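Local coordinates for protein importin-95 (Chaetomium thermophilum, PDB 4XRI) that probably carries protein cargo into the nucleus as an importin-beta transport receptor, a flexible superhelix of HEAT repeats thought to bind a small GTPase, at residues S479-L484 and T528-V533; Q508-L513 and E532-F537. The protein carries 2 engineered substitutions. All coordinates share one frame; numbering follows the deposited sequence.

Followed from the N terminus, the chain runs through helix 477-490, then helix 503-516, then helix 524-539, and both contacts end on the last of these. Contact 1 closes the longer loop, with 43 residues between its segments; contact 2, with 18, starts inside that loop and ends slightly further along the same helix, sharing Glu532 and Val533. The first joins two parallel helices that are not consecutive, the second two consecutive antiparallel ones. Val533 serves both: CG1 touches Leu484 and Leu513, while CG2 goes to Cys481. The contacts also touch directly, Ala530 O packing on Leu513 CD2 at 3.7 Å. Together they pack helix 524-539 against both preceding helices.

Contact 1 (S479-L484 and T528-V533); sequences SCCWAL and TAAYEV
Cys481 packs between Ala529 and Val533, one helical turn apart on the facing helix. Its SG lies anti to the carbonyl carbon (chi1 -76°), which brings the sulfur beside the start of segment 528-533: Cys481 SG sits 3.7 Å from Ala529 CB and equally close to the backbone at Ala529 C and Ala530 N. The Ala530 methyl is a looser neighbour of the sulfur. Val533 reaches back with CG2, which meets Cys481 CB at 3.6 Å and rests against the carbonyl of the same residue, Cys481 O to Val533 CG2 being 3.5 Å. The other branch, CG1, is anti to the backbone N (chi1 179°) and touches Leu484 CB at 4.0 Å, so the two methyls of the valine meet residues one turn apart.

The segments 479-484 and 528-533 run almost parallel, 10° between their directions, with axes 9.2 Å apart. The small alanine and cysteine side chains suit this spacing, since the sulfur packs close to the opposite backbone. Near-parallel packing of helices that are not consecutive in the chain is a feature of HEAT-repeat solenoids. Around the interface, Leu470 of helix 455-472 touches Cys481, while Leu466 and Phe467 touch Leu484; Leu513 of helix 503-516 lies against Ala530 and Val533. On the far side of helix 524-539, Tyr531 packs on helix 573-597 and hydrogen-bonds to Arg559.

Everything that crosses is sulfur, methyl, methylene or backbone edge, and the main-chain polar groups are largely spent within their own helices, as in Val533 N to Ala529 O. Cohesion therefore rests on dispersion and exclusion of water, without directional polar links between the segments, which is compatible with small adjustments between neighbouring helices in a receptor known for its flexibility.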
ATOM      1  N   SER A 479      -6.354  15.102  14.670  1.00 51.93           N
ATOM      2  CA  SER A 479      -5.421  16.101  14.148  1.00 48.33           C
ATOM      3  C   SER A 479      -4.439  16.582  15.217  1.00 41.73           C
ATOM      4  O   SER A 479      -3.233  16.662  14.974  1.00 46.04           O
ATOM      5  CB  SER A 479      -6.188  17.295  13.571  1.00 48.54           C
ATOM      6  OG  SER A 479      -6.830  16.956  12.354  1.00 58.33           O
ATOM      7  N   CYS A 480      -4.967  16.906  16.396  1.00 43.11           N
ATOM      8  CA  CYS A 480      -4.152  17.315  17.539  1.00 46.96           C
ATOM      9  C   CYS A 480      -3.135  16.237  17.904  1.00 47.80           C
ATOM     10  O   CYS A 480      -1.952  16.522  18.098  1.00 44.21           O
ATOM     11  CB  CYS A 480      -5.038  17.627  18.750  1.00 44.04           C
ATOM     12  SG  CYS A 480      -5.946  19.197  18.655  1.00 52.69           S
ATOM     13  N   CYS A 481      -3.617  15.000  17.985  1.00 49.65           N
ATOM     14  CA  CYS A 481      -2.772  13.839  18.258  1.00 49.80           C
ATOM     15  C   CYS A 481      -1.643  13.694  17.234  1.00 48.02           C
ATOM     16  O   CYS A 481      -0.486  13.476  17.603  1.00 41.79           O
ATOM     17  CB  CYS A 481      -3.620  12.561  18.290  1.00 42.44           C
ATOM     18  SG  CYS A 481      -4.599  12.341  19.799  1.00 51.24           S
ATOM     19  N   TRP A 482      -1.987  13.820  15.953  1.00 49.63           N
ATOM     20  CA  TRP A 482      -1.008  13.709  14.871  1.00 48.35           C
ATOM     21  C   TRP A 482       0.082  14.772  14.980  1.00 48.95           C
ATOM     22  O   TRP A 482       1.275  14.476  14.860  1.00 51.70           O
ATOM     23  CB  TRP A 482      -1.690  13.819  13.505  1.00 46.31           C
ATOM     24  CG  TRP A 482      -0.715  13.693  12.376  1.00 52.83           C
ATOM     25  CD1 TRP A 482       0.035  12.598  12.073  1.00 53.51           C
ATOM     26  CD2 TRP A 482      -0.376  14.693  11.402  1.00 52.62           C
ATOM     27  NE1 TRP A 482       0.821  12.848  10.977  1.00 55.12           N
ATOM     28  CE2 TRP A 482       0.587  14.126  10.543  1.00 53.86           C
ATOM     29  CE3 TRP A 482      -0.792  16.009  11.174  1.00 49.89           C
ATOM     30  CZ2 TRP A 482       1.140  14.826   9.472  1.00 54.64           C
ATOM     31  CZ3 TRP A 482      -0.239  16.705  10.107  1.00 57.98           C
ATOM     32  CH2 TRP A 482       0.717  16.110   9.271  1.00 59.78           C
ATOM     33  N   ALA A 483      -0.347  16.009  15.211  1.00 43.26           N
ATOM     34  CA  ALA A 483       0.564  17.135  15.387  1.00 44.68           C
ATOM     35  C   ALA A 483       1.482  16.910  16.587  1.00 46.75           C
ATOM     36  O   ALA A 483       2.693  17.115  16.501  1.00 50.47           O
ATOM     37  CB  ALA A 483      -0.227  18.432  15.553  1.00 45.93           C
ATOM     38  N   LEU A 484       0.893  16.477  17.698  1.00 41.01           N
ATOM     39  CA  LEU A 484       1.639  16.205  18.926  1.00 40.92           C
ATOM     40  C   LEU A 484       2.708  15.126  18.747  1.00 47.53           C
ATOM     41  O   LEU A 484       3.812  15.233  19.289  1.00 49.21           O
ATOM     42  CB  LEU A 484       0.678  15.796  20.044  1.00 45.97           C
ATOM     43  CG  LEU A 484      -0.121  16.934  20.681  1.00 50.87           C
ATOM     44  CD1 LEU A 484      -1.086  16.393  21.720  1.00 55.36           C
ATOM     45  CD2 LEU A 484       0.827  17.936  21.304  1.00 54.82           C
ATOM     46  N   THR A 528      -7.535   5.653  21.506  1.00 42.27           N
ATOM     47  CA  THR A 528      -6.494   4.996  20.724  1.00 42.35           C
ATOM     48  C   THR A 528      -5.450   5.985  20.221  1.00 44.25           C
ATOM     49  O   THR A 528      -4.245   5.755  20.348  1.00 42.36           O
ATOM     50  CB  THR A 528      -7.095   4.250  19.518  1.00 42.20           C
ATOM     51  OG1 THR A 528      -7.943   3.195  19.984  1.00 41.80           O
ATOM     52  CG2 THR A 528      -5.994   3.660  18.652  1.00 40.92           C
ATOM     53  N   ALA A 529      -5.926   7.088  19.649  1.00 42.35           N
ATOM     54  CA  ALA A 529      -5.044   8.111  19.101  1.00 45.32           C
ATOM     55  C   ALA A 529      -4.160   8.726  20.181  1.00 44.41           C
ATOM     56  O   ALA A 529      -2.979   8.988  19.952  1.00 45.44           O
ATOM     57  CB  ALA A 529      -5.853   9.188  18.409  1.00 45.67           C
ATOM     58  N   ALA A 530      -4.737   8.937  21.362  1.00 39.28           N
ATOM     59  CA  ALA A 530      -4.019   9.555  22.472  1.00 42.60           C
ATOM     60  C   ALA A 530      -2.984   8.603  23.062  1.00 37.72           C
ATOM     61  O   ALA A 530      -1.908   9.026  23.486  1.00 38.94           O
ATOM     62  CB  ALA A 530      -4.993  10.010  23.547  1.00 38.33           C
ATOM     63  N   TYR A 531      -3.319   7.317  23.091  1.00 36.50           N
ATOM     64  CA  TYR A 531      -2.381   6.296  23.547  1.00 40.74           C
ATOM     65  C   TYR A 531      -1.170   6.244  22.625  1.00 35.39           C
ATOM     66  O   TYR A 531      -0.040   6.078  23.083  1.00 37.41           O
ATOM     67  CB  TYR A 531      -3.056   4.922  23.615  1.00 43.86           C
ATOM     68  CG  TYR A 531      -3.684   4.598  24.955  1.00 41.79           C
ATOM     69  CD1 TYR A 531      -2.991   4.803  26.144  1.00 41.36           C
ATOM     70  CD2 TYR A 531      -4.975   4.090  25.031  1.00 44.33           C
ATOM     71  CE1 TYR A 531      -3.566   4.507  27.368  1.00 42.38           C
ATOM     72  CE2 TYR A 531      -5.553   3.787  26.247  1.00 43.86           C
ATOM     73  CZ  TYR A 531      -4.848   3.998  27.412  1.00 42.09           C
ATOM     74  OH  TYR A 531      -5.425   3.703  28.626  1.00 46.73           O
ATOM     75  N   GLU A 532      -1.412   6.394  21.326  1.00 38.33           N
ATOM     76  CA  GLU A 532      -0.329   6.422  20.348  1.00 40.15           C
ATOM     77  C   GLU A 532       0.604   7.599  20.616  1.00 42.99           C
ATOM     78  O   GLU A 532       1.823   7.465  20.531  1.00 45.06           O
ATOM     79  CB  GLU A 532      -0.877   6.503  18.922  1.00 36.35           C
ATOM     80  CG  GLU A 532       0.169   6.216  17.859  1.00 47.23           C
ATOM     81  CD  GLU A 532      -0.327   6.489  16.449  1.00 59.73           C
ATOM     82  OE1 GLU A 532      -1.417   7.084  16.291  1.00 62.11           O
ATOM     83  OE2 GLU A 532       0.380   6.106  15.494  1.00 59.77           O
ATOM     84  N   VAL A 533       0.016   8.744  20.948  1.00 37.68           N
ATOM     85  CA  VAL A 533       0.776   9.936  21.307  1.00 36.98           C
ATOM     86  C   VAL A 533       1.670   9.656  22.505  1.00 41.38           C
ATOM     87  O   VAL A 533       2.866   9.958  22.492  1.00 39.20           O
ATOM     88  CB  VAL A 533      -0.151  11.124  21.639  1.00 37.70           C
ATOM     89  CG1 VAL A 533       0.676  12.334  22.044  1.00 37.74           C
ATOM     90  CG2 VAL A 533      -1.033  11.450  20.454  1.00 40.18           C
TER

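Contact 2 (Q508-L513 and E532-F537); sequences QSVTNL and EVLSVF
Two consecutive helices of the HEAT-repeat solenoid pack here as an antiparallel hairpin, 503-516 against 524-539, their segments crossing at -159° with axes 10.0 Å apart. Leu513 is the main bump. Its CG lies anti to the carbonyl carbon (chi1 -68°), and the isobutyl end drops into a hollow lined by Val533, Leu534 and Phe537. CD1 goes deepest: Leu513 CD1 lies 3.7 Å from Val533 CG1 and as close to the main chain at Leu534 CA, with the Phe537 ring more loosely beside it. CD2 stays against the valine, 3.9 Å from Val533 CG1, so that both leucine methyls touch that branch. The two side chains cross at about a right angle.

Leu534 forms a smaller bump in return. With CG anti to the backbone N (chi1 -178°), it sets CD1 between two side chains of the facing helix, Leu534 CD1 lying 4.0 Å from Val510 CG2 and 4.1 Å from Leu513 CD1. It meets the valine obliquely. Leu552 of helix 546-567 packs against both Val510 and Leu534, closing that flank, while Phe467 of helix 455-472 touches Ser509 and Leu513 on another.

The Phe537 ring lies next to Ser509, meeting both its CB and its OG. Leu513 CD1 and Ser509 OG both reach the ring obliquely. The buried hydroxyl is satisfied within its own helix by a hydrogen bond to His505 O, so its role toward the ring is one of packing: Ser509 OG stands 3.6 Å from Phe537 CE2, with Ser509 CB at 3.7 Å from that same ring carbon.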
ATOM      1  N   GLN A 508       3.601  16.837  32.488  1.00 54.57           N
ATOM      2  CA  GLN A 508       2.290  17.423  32.242  1.00 53.63           C
ATOM      3  C   GLN A 508       1.618  16.760  31.042  1.00 46.40           C
ATOM      4  O   GLN A 508       0.421  16.469  31.070  1.00 46.35           O
ATOM      5  CB  GLN A 508       2.409  18.932  32.018  1.00 53.97           C
ATOM      6  CG  GLN A 508       1.080  19.626  31.765  1.00 56.95           C
ATOM      7  CD  GLN A 508       0.127  19.505  32.938  1.00 61.41           C
ATOM      8  OE1 GLN A 508       0.314  20.144  33.972  1.00 73.50           O
ATOM      9  NE2 GLN A 508      -0.901  18.680  32.784  1.00 60.93           N
ATOM     10  N   SER A 509       2.399  16.530  29.991  1.00 49.61           N
ATOM     11  CA  SER A 509       1.904  15.881  28.782  1.00 49.65           C
ATOM     12  C   SER A 509       1.403  14.471  29.077  1.00 47.86           C
ATOM     13  O   SER A 509       0.322  14.086  28.635  1.00 41.99           O
ATOM     14  CB  SER A 509       2.997  15.838  27.712  1.00 52.30           C
ATOM     15  OG  SER A 509       3.331  17.143  27.269  1.00 50.55           O
ATOM     16  N   VAL A 510       2.198  13.713  29.824  1.00 43.10           N
ATOM     17  CA  VAL A 510       1.825  12.365  30.244  1.00 48.85           C
ATOM     18  C   VAL A 510       0.545  12.398  31.069  1.00 48.65           C
ATOM     19  O   VAL A 510      -0.346  11.565  30.894  1.00 43.80           O
ATOM     20  CB  VAL A 510       2.956  11.695  31.059  1.00 50.42           C
ATOM     21  CG1 VAL A 510       2.455  10.429  31.740  1.00 46.36           C
ATOM     22  CG2 VAL A 510       4.148  11.398  30.161  1.00 47.05           C
ATOM     23  N   THR A 511       0.459  13.380  31.960  1.00 47.52           N
ATOM     24  CA  THR A 511      -0.728  13.588  32.778  1.00 54.92           C
ATOM     25  C   THR A 511      -1.964  13.853  31.920  1.00 47.91           C
ATOM     26  O   THR A 511      -3.030  13.279  32.154  1.00 47.67           O
ATOM     27  CB  THR A 511      -0.524  14.760  33.756  1.00 60.80           C
ATOM     28  OG1 THR A 511       0.254  14.320  34.876  1.00 61.40           O
ATOM     29  CG2 THR A 511      -1.856  15.283  34.250  1.00 59.03           C
ATOM     30  N   ASN A 512      -1.812  14.715  30.917  1.00 47.18           N
ATOM     31  CA  ASN A 512      -2.916  15.043  30.019  1.00 48.62           C
ATOM     32  C   ASN A 512      -3.391  13.839  29.212  1.00 48.78           C
ATOM     33  O   ASN A 512      -4.593  13.609  29.064  1.00 44.08           O
ATOM     34  CB  ASN A 512      -2.514  16.171  29.066  1.00 42.90           C
ATOM     35  CG  ASN A 512      -2.380  17.509  29.769  1.00 52.86           C
ATOM     36  OD1 ASN A 512      -2.873  17.688  30.885  1.00 55.61           O
ATOM     37  ND2 ASN A 512      -1.714  18.457  29.117  1.00 39.05           N
ATOM     38  N   LEU A 513      -2.439  13.071  28.694  1.00 45.95           N
ATOM     39  CA  LEU A 513      -2.753  11.909  27.875  1.00 46.88           C
ATOM     40  C   LEU A 513      -3.375  10.795  28.710  1.00 43.53           C
ATOM     41  O   LEU A 513      -4.254  10.076  28.240  1.00 45.08           O
ATOM     42  CB  LEU A 513      -1.494  11.411  27.165  1.00 45.07           C
ATOM     43  CG  LEU A 513      -0.970  12.378  26.105  1.00 45.24           C
ATOM     44  CD1 LEU A 513       0.440  12.011  25.685  1.00 38.63           C
ATOM     45  CD2 LEU A 513      -1.905  12.390  24.902  1.00 40.64           C
ATOM     46  N   GLU A 532      -1.412   6.394  21.326  1.00 38.33           N
ATOM     47  CA  GLU A 532      -0.329   6.422  20.348  1.00 40.15           C
ATOM     48  C   GLU A 532       0.604   7.599  20.616  1.00 42.99           C
ATOM     49  O   GLU A 532       1.823   7.465  20.531  1.00 45.06           O
ATOM     50  CB  GLU A 532      -0.877   6.503  18.922  1.00 36.35           C
ATOM     51  CG  GLU A 532       0.169   6.216  17.859  1.00 47.23           C
ATOM     52  CD  GLU A 532      -0.327   6.489  16.449  1.00 59.73           C
ATOM     53  OE1 GLU A 532      -1.417   7.084  16.291  1.00 62.11           O
ATOM     54  OE2 GLU A 532       0.380   6.106  15.494  1.00 59.77           O
ATOM     55  N   VAL A 533       0.016   8.744  20.948  1.00 37.68           N
ATOM     56  CA  VAL A 533       0.776   9.936  21.307  1.00 36.98           C
ATOM     57  C   VAL A 533       1.670   9.656  22.505  1.00 41.38           C
ATOM     58  O   VAL A 533       2.866   9.958  22.492  1.00 39.20           O
ATOM     59  CB  VAL A 533      -0.151  11.124  21.639  1.00 37.70           C
ATOM     60  CG1 VAL A 533       0.676  12.334  22.044  1.00 37.74           C
ATOM     61  CG2 VAL A 533      -1.033  11.450  20.454  1.00 40.18           C
ATOM     62  N   LEU A 534       1.075   9.074  23.539  1.00 43.44           N
ATOM     63  CA  LEU A 534       1.791   8.724  24.757  1.00 42.35           C
ATOM     64  C   LEU A 534       2.968   7.800  24.463  1.00 42.25           C
ATOM     65  O   LEU A 534       4.051   7.958  25.029  1.00 42.33           O
ATOM     66  CB  LEU A 534       0.838   8.069  25.758  1.00 40.71           C
ATOM     67  CG  LEU A 534       1.427   7.692  27.117  1.00 41.13           C
ATOM     68  CD1 LEU A 534       2.158   8.882  27.721  1.00 46.06           C
ATOM     69  CD2 LEU A 534       0.338   7.195  28.053  1.00 35.46           C
ATOM     70  N   SER A 535       2.746   6.841  23.572  1.00 37.90           N
ATOM     71  CA  SER A 535       3.797   5.925  23.153  1.00 36.95           C
ATOM     72  C   SER A 535       4.984   6.679  22.552  1.00 37.44           C
ATOM     73  O   SER A 535       6.134   6.415  22.896  1.00 42.13           O
ATOM     74  CB  SER A 535       3.253   4.912  22.142  1.00 38.24           C
ATOM     75  OG  SER A 535       4.301   4.118  21.612  1.00 49.27           O
ATOM     76  N   VAL A 536       4.689   7.617  21.658  1.00 35.77           N
ATOM     77  CA  VAL A 536       5.715   8.369  20.942  1.00 41.09           C
ATOM     78  C   VAL A 536       6.459   9.329  21.871  1.00 44.87           C
ATOM     79  O   VAL A 536       7.665   9.539  21.725  1.00 46.91           O
ATOM     80  CB  VAL A 536       5.098   9.153  19.762  1.00 45.79           C
ATOM     81  CG1 VAL A 536       6.123  10.070  19.118  1.00 45.93           C
ATOM     82  CG2 VAL A 536       4.524   8.188  18.736  1.00 38.89           C
ATOM     83  N   PHE A 537       5.739   9.898  22.833  1.00 38.40           N
ATOM     84  CA  PHE A 537       6.364  10.740  23.851  1.00 42.70           C
ATOM     85  C   PHE A 537       7.380   9.940  24.661  1.00 47.05           C
ATOM     86  O   PHE A 537       8.465  10.430  24.974  1.00 40.74           O
ATOM     87  CB  PHE A 537       5.308  11.346  24.779  1.00 41.41           C
ATOM     88  CG  PHE A 537       4.879  12.733  24.388  1.00 44.34           C
ATOM     89  CD1 PHE A 537       3.992  12.931  23.343  1.00 44.04           C
ATOM     90  CD2 PHE A 537       5.357  13.836  25.073  1.00 51.99           C
ATOM     91  CE1 PHE A 537       3.595  14.206  22.986  1.00 50.92           C
ATOM     92  CE2 PHE A 537       4.964  15.110  24.723  1.00 50.43           C
ATOM     93  CZ  PHE A 537       4.082  15.296  23.676  1.00 51.43           C
TER